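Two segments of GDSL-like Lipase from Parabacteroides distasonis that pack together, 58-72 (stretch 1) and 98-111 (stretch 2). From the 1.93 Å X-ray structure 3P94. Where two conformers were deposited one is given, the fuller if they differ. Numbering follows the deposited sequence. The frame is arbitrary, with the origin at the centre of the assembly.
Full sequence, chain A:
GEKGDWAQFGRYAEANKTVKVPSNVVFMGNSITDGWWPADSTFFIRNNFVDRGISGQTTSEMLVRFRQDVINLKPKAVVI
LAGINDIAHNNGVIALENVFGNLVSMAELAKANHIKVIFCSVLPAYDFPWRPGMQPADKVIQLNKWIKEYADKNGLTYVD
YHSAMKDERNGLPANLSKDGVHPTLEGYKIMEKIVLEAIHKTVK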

ATOM      1  N   THR A  58      -4.233   6.835  -5.451  1.00 13.71           N
ATOM      2  CA  THR A  58      -5.385   6.170  -4.857  1.00 13.40           C
ATOM      3  C   THR A  58      -5.430   4.748  -5.431  1.00 15.16           C
ATOM      4  O   THR A  58      -4.639   4.417  -6.326  1.00 11.13           O
ATOM      5  CB  THR A  58      -6.695   6.943  -5.099  1.00 18.92           C
ATOM      6  OG1 THR A  58      -7.176   6.715  -6.430  1.00 18.28           O
ATOM      7  CG2 THR A  58      -6.599   8.428  -4.770  1.00 14.07           C
ATOM      8  N   THR A  59      -6.378   3.925  -4.956  1.00 12.95           N
ATOM      9  CA  THR A  59      -6.536   2.541  -5.448  1.00 12.54           C
ATOM     10  C   THR A  59      -6.899   2.523  -6.948  1.00 15.13           C
ATOM     11  O   THR A  59      -6.616   1.527  -7.609  1.00 14.21           O
ATOM     12  CB  THR A  59      -7.575   1.792  -4.621  1.00 18.38           C
ATOM     13  OG1 THR A  59      -8.826   2.461  -4.722  1.00 12.11           O
ATOM     14  CG2 THR A  59      -7.156   1.611  -3.148  1.00 16.36           C
ATOM     15  N   SER A  60      -7.513   3.625  -7.481  1.00 12.44           N
ATOM     16  CA  SER A  60      -7.895   3.709  -8.894  1.00 12.95           C
ATOM     17  C   SER A  60      -6.654   3.727  -9.809  1.00 15.18           C
ATOM     18  O   SER A  60      -6.589   2.911 -10.727  1.00 14.99           O
ATOM     19  CB  SER A  60      -8.784   4.919  -9.152  1.00 16.50           C
ATOM     20  OG  SER A  60     -10.071   4.700  -8.600  1.00 19.75           O
ATOM     21  N   GLU A  61      -5.658   4.607  -9.543  1.00 13.09           N
ATOM     22  CA  GLU A  61      -4.426   4.658 -10.355  1.00 12.40           C
ATOM     23  C   GLU A  61      -3.668   3.358 -10.220  1.00 14.90           C
ATOM     24  O   GLU A  61      -3.114   2.847 -11.189  1.00 13.71           O
ATOM     25  CB  GLU A  61      -3.507   5.829  -9.968  1.00 13.35           C
ATOM     26  CG  GLU A  61      -4.102   7.200 -10.255  1.00 15.11           C
ATOM     27  CD  GLU A  61      -4.725   7.879  -9.047  1.00 27.08           C
ATOM     28  OE1 GLU A  61      -5.110   7.176  -8.083  1.00 19.69           O
ATOM     29  OE2 GLU A  61      -4.788   9.127  -9.052  1.00 23.07           O
HETATM   30  N   MSE A  62      -3.677   2.808  -9.012  1.00  9.38           N
HETATM   31  CA  MSE A  62      -2.985   1.572  -8.718  1.00  7.87           C
HETATM   32  C   MSE A  62      -3.559   0.393  -9.493  1.00 12.86           C
HETATM   33  O   MSE A  62      -2.779  -0.399 -10.043  1.00 13.02           O
HETATM   34  CB  MSE A  62      -3.017   1.321  -7.214  1.00  8.80           C
HETATM   35  CG  MSE A  62      -2.040   2.181  -6.475  1.00 14.43           C
HETATM   36 SE   MSE A  62      -2.055   1.627  -4.637  0.75 19.58          SE
HETATM   37  CE  MSE A  62      -2.159   3.450  -3.866  1.00 17.42           C
ATOM     38  N   LEU A  63      -4.898   0.282  -9.580  1.00 11.15           N
ATOM     39  CA  LEU A  63      -5.542  -0.796 -10.346  1.00 10.30           C
ATOM     40  C   LEU A  63      -5.144  -0.697 -11.841  1.00 13.69           C
ATOM     41  O   LEU A  63      -4.878  -1.721 -12.475  1.00 14.34           O
ATOM     42  CB  LEU A  63      -7.082  -0.749 -10.180  1.00  9.89           C
ATOM     43  CG  LEU A  63      -7.909  -1.745 -11.021  1.00 14.04           C
ATOM     44  CD1 LEU A  63      -7.503  -3.207 -10.744  1.00 13.43           C
ATOM     45  CD2 LEU A  63      -9.395  -1.567 -10.779  1.00 14.36           C
ATOM     46  N   VAL A  64      -5.060   0.528 -12.379  1.00 10.84           N
ATOM     47  CA  VAL A  64      -4.681   0.765 -13.778  1.00 10.54           C
ATOM     48  C   VAL A  64      -3.152   0.507 -13.982  1.00 15.39           C
ATOM     49  O   VAL A  64      -2.763  -0.117 -14.966  1.00 14.50           O
ATOM     50  CB  VAL A  64      -5.120   2.179 -14.238  1.00 14.64           C
ATOM     51  CG1 VAL A  64      -4.483   2.570 -15.575  1.00 14.24           C
ATOM     52  CG2 VAL A  64      -6.642   2.248 -14.339  1.00 14.48           C
ATOM     53  N   ARG A  65      -2.316   0.940 -13.038  1.00 13.56           N
ATOM     54  CA  ARG A  65      -0.852   0.772 -13.061  1.00 13.98           C
ATOM     55  C   ARG A  65      -0.409  -0.682 -12.751  1.00 17.34           C
ATOM     56  O   ARG A  65       0.725  -1.062 -13.056  1.00 15.46           O
ATOM     57  CB  ARG A  65      -0.260   1.729 -12.007  1.00 17.26           C
ATOM     58  CG  ARG A  65       1.235   1.844 -12.028  1.00 21.38           C
ATOM     59  CD  ARG A  65       1.718   3.050 -11.280  1.00 21.56           C
ATOM     60  NE  ARG A  65       1.358   3.096  -9.851  1.00 16.22           N
ATOM     61  CZ  ARG A  65       2.082   2.576  -8.864  1.00 26.19           C
ATOM     62  NH1 ARG A  65       3.146   1.831  -9.131  1.00 13.65           N
ATOM     63  NH2 ARG A  65       1.736   2.782  -7.602  1.00 17.43           N
ATOM     64  N   PHE A  66      -1.302  -1.478 -12.122  1.00 16.08           N
ATOM     65  CA  PHE A  66      -1.072  -2.846 -11.652  1.00 14.92           C
ATOM     66  C   PHE A  66      -0.443  -3.771 -12.687  1.00 18.05           C
ATOM     67  O   PHE A  66       0.438  -4.552 -12.337  1.00 16.05           O
ATOM     68  CB  PHE A  66      -2.387  -3.473 -11.145  1.00 16.72           C
ATOM     69  CG  PHE A  66      -2.199  -4.546 -10.100  1.00 17.67           C
ATOM     70  CD1 PHE A  66      -1.886  -4.210  -8.782  1.00 20.22           C
ATOM     71  CD2 PHE A  66      -2.362  -5.885 -10.421  1.00 18.72           C
ATOM     72  CE1 PHE A  66      -1.710  -5.200  -7.813  1.00 20.41           C
ATOM     73  CE2 PHE A  66      -2.192  -6.875  -9.447  1.00 21.47           C
ATOM     74  CZ  PHE A  66      -1.871  -6.524  -8.151  1.00 19.72           C
ATOM     75  N   ARG A  67      -0.902  -3.711 -13.946  1.00 15.68           N
ATOM     76  CA  ARG A  67      -0.380  -4.582 -15.003  1.00 14.69           C
ATOM     77  C   ARG A  67       1.135  -4.322 -15.273  1.00 15.52           C
ATOM     78  O   ARG A  67       1.900  -5.276 -15.329  1.00 14.46           O
ATOM     79  CB  ARG A  67      -1.217  -4.434 -16.281  1.00 14.53           C
ATOM     80  CG  ARG A  67      -0.735  -5.275 -17.461  1.00 20.59           C
ATOM     81  CD  ARG A  67      -1.867  -5.599 -18.433  1.00 18.91           C
ATOM     82  NE  ARG A  67      -2.984  -6.257 -17.756  1.00 18.21           N
ATOM     83  CZ  ARG A  67      -3.031  -7.552 -17.452  1.00 26.33           C
ATOM     84  NH1 ARG A  67      -2.049  -8.364 -17.823  1.00 15.05           N
ATOM     85  NH2 ARG A  67      -4.068  -8.045 -16.784  1.00 13.51           N
ATOM     86  N   GLN A  68       1.553  -3.049 -15.406  1.00 12.21           N
ATOM     87  CA  GLN A  68       2.945  -2.682 -15.697  0.60 11.74           C
ATOM     88  C   GLN A  68       3.871  -2.873 -14.493  1.00 15.17           C
ATOM     89  O   GLN A  68       4.969  -3.405 -14.636  1.00 14.61           O
ATOM     90  CB  GLN A  68       3.023  -1.217 -16.178  0.60 12.84           C
ATOM     91  CG  GLN A  68       4.460  -0.745 -16.496  0.60 10.03           C
ATOM     92  CD  GLN A  68       4.599   0.734 -16.716  0.60 18.52           C
ATOM     93  OE1 GLN A  68       4.493   1.216 -17.847  0.60 11.99           O
ATOM     94  NE2 GLN A  68       4.897   1.474 -15.648  0.60  6.18           N
ATOM     95  N   ASP A  69       3.445  -2.404 -13.326  1.00 11.95           N
ATOM     96  CA  ASP A  69       4.288  -2.412 -12.146  1.00 11.39           C
ATOM     97  C   ASP A  69       4.186  -3.640 -11.257  1.00 15.59           C
ATOM     98  O   ASP A  69       4.979  -3.746 -10.326  1.00 12.02           O
ATOM     99  CB  ASP A  69       4.035  -1.118 -11.360  1.00 11.82           C
ATOM    100  CG  ASP A  69       4.644   0.120 -12.038  1.00 19.06           C
ATOM    101  OD1 ASP A  69       5.355  -0.041 -13.056  1.00 20.27           O
ATOM    102  OD2 ASP A  69       4.425   1.240 -11.534  1.00 18.92           O
ATOM    103  N   VAL A  70       3.262  -4.585 -11.545  1.00 15.05           N
ATOM    104  CA  VAL A  70       3.130  -5.804 -10.744  1.00 15.04           C
ATOM    105  C   VAL A  70       3.092  -7.029 -11.664  1.00 17.51           C
ATOM    106  O   VAL A  70       4.031  -7.809 -11.644  1.00 16.31           O
ATOM    107  CB  VAL A  70       1.914  -5.815  -9.750  1.00 18.71           C
ATOM    108  CG1 VAL A  70       1.844  -7.133  -8.979  1.00 18.35           C
ATOM    109  CG2 VAL A  70       1.966  -4.644  -8.782  1.00 18.21           C
ATOM    110  N   ILE A  71       2.006  -7.205 -12.442  1.00 14.57           N
ATOM    111  CA  ILE A  71       1.792  -8.386 -13.310  1.00 14.25           C
ATOM    112  C   ILE A  71       2.988  -8.635 -14.249  1.00 19.17           C
ATOM    113  O   ILE A  71       3.507  -9.756 -14.284  1.00 17.23           O
ATOM    114  CB  ILE A  71       0.468  -8.289 -14.117  1.00 16.59           C
ATOM    115  CG1 ILE A  71      -0.770  -8.188 -13.161  1.00 16.15           C
ATOM    116  CG2 ILE A  71       0.346  -9.475 -15.106  1.00 17.03           C
ATOM    117  CD1 ILE A  71      -2.087  -7.819 -13.765  1.00 18.59           C
ATOM    118  N   ASN A  72       3.432  -7.599 -14.991  1.00 16.48           N
ATOM    119  CA  ASN A  72       4.525  -7.746 -15.957  1.00 17.14           C
ATOM    120  C   ASN A  72       5.887  -8.051 -15.308  1.00 20.61           C
ATOM    121  O   ASN A  72       6.784  -8.530 -16.014  1.00 20.53           O
ATOM    122  CB  ASN A  72       4.612  -6.533 -16.864  1.00 16.15           C
ATOM    123  CG  ASN A  72       3.440  -6.428 -17.833  1.00 34.12           C
ATOM    124  OD1 ASN A  72       2.635  -7.354 -17.999  1.00 21.49           O
ATOM    125  ND2 ASN A  72       3.303  -5.280 -18.487  1.00 25.56           N
ATOM    126  N   ASN A  98     -16.266   1.243  -2.950  1.00 14.33           N
ATOM    127  CA  ASN A  98     -15.634   1.254  -4.264  1.00 13.23           C
ATOM    128  C   ASN A  98     -14.108   1.263  -4.140  1.00 16.55           C
ATOM    129  O   ASN A  98     -13.420   0.754  -5.031  1.00 14.80           O
ATOM    130  CB  ASN A  98     -16.160   2.424  -5.101  1.00 15.21           C
ATOM    131  CG  ASN A  98     -17.616   2.262  -5.488  1.00 32.18           C
ATOM    132  OD1 ASN A  98     -18.123   1.156  -5.673  1.00 26.34           O
ATOM    133  ND2 ASN A  98     -18.314   3.363  -5.632  1.00 19.69           N
ATOM    134  N   VAL A  99     -13.585   1.793  -3.013  1.00 13.71           N
ATOM    135  CA  VAL A  99     -12.158   1.766  -2.662  1.00 13.14           C
ATOM    136  C   VAL A  99     -11.805   0.293  -2.424  1.00 17.69           C
ATOM    137  O   VAL A  99     -10.846  -0.223  -3.009  1.00 17.51           O
ATOM    138  CB  VAL A  99     -11.858   2.650  -1.421  1.00 17.47           C
ATOM    139  CG1 VAL A  99     -10.388   2.549  -1.002  1.00 16.84           C
ATOM    140  CG2 VAL A  99     -12.268   4.106  -1.663  1.00 17.17           C
ATOM    141  N   PHE A 100     -12.644  -0.395  -1.616  1.00 11.74           N
ATOM    142  CA  PHE A 100     -12.508  -1.818  -1.329  1.00 12.58           C
ATOM    143  C   PHE A 100     -12.588  -2.637  -2.632  1.00 16.55           C
ATOM    144  O   PHE A 100     -11.806  -3.566  -2.803  1.00 15.96           O
ATOM    145  CB  PHE A 100     -13.583  -2.274  -0.326  1.00 14.81           C
ATOM    146  CG  PHE A 100     -13.599  -3.766  -0.074  1.00 16.95           C
ATOM    147  CD1 PHE A 100     -12.520  -4.397   0.526  1.00 18.92           C
ATOM    148  CD2 PHE A 100     -14.693  -4.541  -0.451  1.00 20.96           C
ATOM    149  CE1 PHE A 100     -12.530  -5.782   0.737  1.00 20.18           C
ATOM    150  CE2 PHE A 100     -14.706  -5.926  -0.228  1.00 23.12           C
ATOM    151  CZ  PHE A 100     -13.628  -6.531   0.371  1.00 20.13           C
ATOM    152  N   GLY A 101     -13.518  -2.268  -3.521  1.00 13.82           N
ATOM    153  CA  GLY A 101     -13.726  -2.926  -4.810  1.00 14.42           C
ATOM    154  C   GLY A 101     -12.492  -2.911  -5.689  1.00 17.15           C
ATOM    155  O   GLY A 101     -12.188  -3.911  -6.346  1.00 16.72           O
ATOM    156  N   ASN A 102     -11.762  -1.780  -5.699  1.00 13.74           N
ATOM    157  CA  ASN A 102     -10.510  -1.636  -6.440  1.00 13.00           C
ATOM    158  C   ASN A 102      -9.454  -2.601  -5.893  1.00 16.52           C
ATOM    159  O   ASN A 102      -8.704  -3.194  -6.676  1.00 14.45           O
ATOM    160  CB  ASN A 102      -9.994  -0.205  -6.363  1.00 10.86           C
ATOM    161  CG  ASN A 102     -10.646   0.758  -7.312  1.00 19.44           C
ATOM    162  OD1 ASN A 102     -11.220   0.384  -8.325  1.00 16.10           O
ATOM    163  ND2 ASN A 102     -10.516   2.031  -7.032  1.00 19.33           N
ATOM    164  N   LEU A 103      -9.398  -2.747  -4.545  1.00 13.25           N
ATOM    165  CA  LEU A 103      -8.452  -3.662  -3.891  1.00 12.95           C
ATOM    166  C   LEU A 103      -8.802  -5.112  -4.247  1.00 15.55           C
ATOM    167  O   LEU A 103      -7.895  -5.889  -4.518  1.00 13.92           O
ATOM    168  CB  LEU A 103      -8.442  -3.448  -2.359  1.00 13.11           C
ATOM    169  CG  LEU A 103      -7.927  -2.065  -1.869  1.00 18.26           C
ATOM    170  CD1 LEU A 103      -8.348  -1.805  -0.424  1.00 19.39           C
ATOM    171  CD2 LEU A 103      -6.419  -1.955  -1.990  1.00 19.99           C
ATOM    172  N   VAL A 104     -10.110  -5.456  -4.300  1.00 12.45           N
ATOM    173  CA  VAL A 104     -10.589  -6.805  -4.687  1.00 12.34           C
ATOM    174  C   VAL A 104     -10.195  -7.093  -6.156  1.00 16.34           C
ATOM    175  O   VAL A 104      -9.735  -8.196  -6.461  1.00 13.93           O
ATOM    176  CB  VAL A 104     -12.115  -6.983  -4.462  1.00 16.66           C
ATOM    177  CG1 VAL A 104     -12.619  -8.332  -4.990  1.00 16.67           C
ATOM    178  CG2 VAL A 104     -12.470  -6.826  -2.987  1.00 16.73           C
ATOM    179  N   SER A 105     -10.345  -6.100  -7.047  1.00 12.73           N
ATOM    180  CA  SER A 105      -9.969  -6.264  -8.455  1.00 12.40           C
ATOM    181  C   SER A 105      -8.452  -6.481  -8.587  1.00 14.23           C
ATOM    182  O   SER A 105      -8.050  -7.336  -9.368  1.00 13.98           O
ATOM    183  CB  SER A 105     -10.430  -5.072  -9.274  1.00 13.86           C
ATOM    184  OG  SER A 105     -11.825  -5.178  -9.491  1.00 20.12           O
HETATM  185  N   MSE A 106      -7.614  -5.764  -7.784  1.00 10.95           N
HETATM  186  CA  MSE A 106      -6.152  -5.994  -7.775  1.00  8.42           C
HETATM  187  C   MSE A 106      -5.847  -7.429  -7.305  1.00 14.05           C
HETATM  188  O   MSE A 106      -5.037  -8.118  -7.937  1.00 14.58           O
HETATM  189  CB  MSE A 106      -5.415  -4.986  -6.887  1.00  8.75           C
HETATM  190  CG  MSE A 106      -5.376  -3.565  -7.468  1.00 13.21           C
HETATM  191 SE   MSE A 106      -4.215  -2.416  -6.374  0.75 15.93          SE
HETATM  192  CE  MSE A 106      -5.586  -1.248  -5.668  1.00 12.86           C
ATOM    193  N   ALA A 107      -6.525  -7.895  -6.232  1.00 12.21           N
ATOM    194  CA  ALA A 107      -6.343  -9.249  -5.693  1.00 12.74           C
ATOM    195  C   ALA A 107      -6.700 -10.301  -6.739  1.00 17.39           C
ATOM    196  O   ALA A 107      -5.954 -11.264  -6.912  1.00 17.67           O
ATOM    197  CB  ALA A 107      -7.189  -9.444  -4.429  1.00 14.17           C
ATOM    198  N   GLU A 108      -7.812 -10.098  -7.464  1.00 14.24           N
ATOM    199  CA  GLU A 108      -8.274 -11.042  -8.486  1.00 14.99           C
ATOM    200  C   GLU A 108      -7.332 -11.063  -9.699  1.00 19.08           C
ATOM    201  O   GLU A 108      -7.090 -12.141 -10.249  1.00 19.04           O
ATOM    202  CB  GLU A 108      -9.715 -10.731  -8.901  1.00 17.08           C
ATOM    203  CG  GLU A 108     -10.721 -11.077  -7.808  1.00 25.16           C
ATOM    204  CD  GLU A 108     -12.195 -10.980  -8.159  1.00 35.26           C
ATOM    205  OE1 GLU A 108     -12.535 -10.441  -9.236  1.00 23.24           O
ATOM    206  OE2 GLU A 108     -13.016 -11.463  -7.349  1.00 23.62           O
ATOM    207  N   LEU A 109      -6.776  -9.902 -10.094  1.00 15.82           N
ATOM    208  CA  LEU A 109      -5.809  -9.833 -11.201  1.00 15.80           C
ATOM    209  C   LEU A 109      -4.514 -10.549 -10.824  1.00 16.47           C
ATOM    210  O   LEU A 109      -3.948 -11.261 -11.654  1.00 15.35           O
ATOM    211  CB  LEU A 109      -5.504  -8.370 -11.608  1.00 15.48           C
ATOM    212  CG  LEU A 109      -6.574  -7.647 -12.418  1.00 19.65           C
ATOM    213  CD1 LEU A 109      -6.202  -6.187 -12.590  1.00 20.21           C
ATOM    214  CD2 LEU A 109      -6.798  -8.300 -13.798  1.00 19.80           C
ATOM    215  N   ALA A 110      -4.058 -10.373  -9.565  1.00 12.56           N
ATOM    216  CA  ALA A 110      -2.857 -11.033  -9.063  1.00 12.66           C
ATOM    217  C   ALA A 110      -3.053 -12.551  -9.028  1.00 15.63           C
ATOM    218  O   ALA A 110      -2.167 -13.273  -9.492  1.00 15.98           O
ATOM    219  CB  ALA A 110      -2.511 -10.515  -7.672  1.00 13.71           C
ATOM    220  N   LYS A 111      -4.208 -13.036  -8.514  1.00 11.04           N
ATOM    221  CA  LYS A 111      -4.460 -14.473  -8.435  0.60 11.53           C
ATOM    222  C   LYS A 111      -4.523 -15.110  -9.847  1.00 16.84           C
ATOM    223  O   LYS A 111      -3.984 -16.207 -10.051  1.00 16.99           O
ATOM    224  CB  LYS A 111      -5.736 -14.764  -7.633  0.60 14.18           C
ATOM    225  CG  LYS A 111      -5.953 -16.257  -7.367  0.60 19.35           C
ATOM    226  CD  LYS A 111      -7.287 -16.521  -6.670  0.60 33.11           C
ATOM    227  CE  LYS A 111      -7.733 -17.962  -6.786  0.60 40.16           C
ATOM    228  NZ  LYS A 111      -6.794 -18.900  -6.113  0.60 48.00           N
TER

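The two stretches form a nearly parallel helix-helix contact, knobs-into-holes in its packing and mainly apolar in its chemistry, with a polar clasp at its N-terminal end. The axes of helix 59-71 and helix 98-111 run in the same direction at 17° and approach to 9.2 Å, and the contact buries 652 Å² summed over both sides. Such a shallow angle keeps the helices side by side over several turns, as the backbone register confirms: CA of Thr-59 lies 5.9 Å from CA of Asn-102, CA of Leu-63 5.8 Å from CA of Met-106, and CA of Ile-71 6.8 Å from CA of Ala-110.

At the N-terminal end, Thr-59 points toward the partner helix and its side chain sits among Val-99, Asn-102, Leu-103 and Met-106. The residue works in two ways. Its hydroxyl accepts a hydrogen bond from Asn-102, with ND2 2.9 Å from Thr-59 OG1 and an N-H...O angle of 164°, close to linear. Its methyl group meets hydrocarbon, CG2 lying 3.8 Å from Leu-103 CD2 and 4.0 Å from Val-99 CG1. The same amide nitrogen, Asn-102 ND2, also reaches Ser-60 OG at 3.1 Å, but the 135° angle marks this second hydrogen bond as weak. Just before the helix, Thr-58 caps it: its OG1 accepts from Ser-60 N at 3.3 Å. Thr-58 itself makes no contact with the other stretch.

One turn on, Leu-63 fits among Asn-102, Ser-105, Met-106 and Leu-109. Its CA-to-CB bond points sideways, yet the end of the side chain comes nearer the partner, which places CD1 3.7 Å from Leu-109 CD1, 3.8 Å from Ser-105 CB and 3.9 Å from Met-106 CG.

Met-106, a selenomethionine, is the reciprocal knob, held among Thr-59, Met-62, Leu-63 and Phe-66, and it has the largest area covered by the opposing stretch, 105 Å². Its CE lies 3.8 Å from Thr-59 CB and 3.9 Å from Met-62 CB. Nearer its backbone, it packs over a face of the Phe-66 ring: Met-106 CB is 4.1 Å from the Phe-66 ring centroid and only 21° off the normal, the geometry of a CH-pi contact, while Met-106 CG approaches Phe-66 CD1 to 3.8 Å. The selenium stands differently, with Met-106 SE 4.7 Å from the Phe-66 centroid at an oblique 52°. The ring also extends to the following turn, where Phe-66 CE2 is 4.1 Å from Ala-110 CB.

Leu-109 points toward stretch 1 and closes the contact, seated among Leu-63, Phe-66, Arg-67 and Ile-71. Its CB lies 4.1 Å from Ile-71 CD1 and 4.2 Å from Phe-66 CD2, and its CD2 is 4.1 Å from Arg-67 NH2, near the plane of the guanidinium. Around Arg-67 the first helix is kinked: the N atoms of 67 and 68 lack bonds to the preceding turn, and a wider pi-type turn spans 67-71, its bonds including Ile-71 N to Phe-66 O at 3.1 Å.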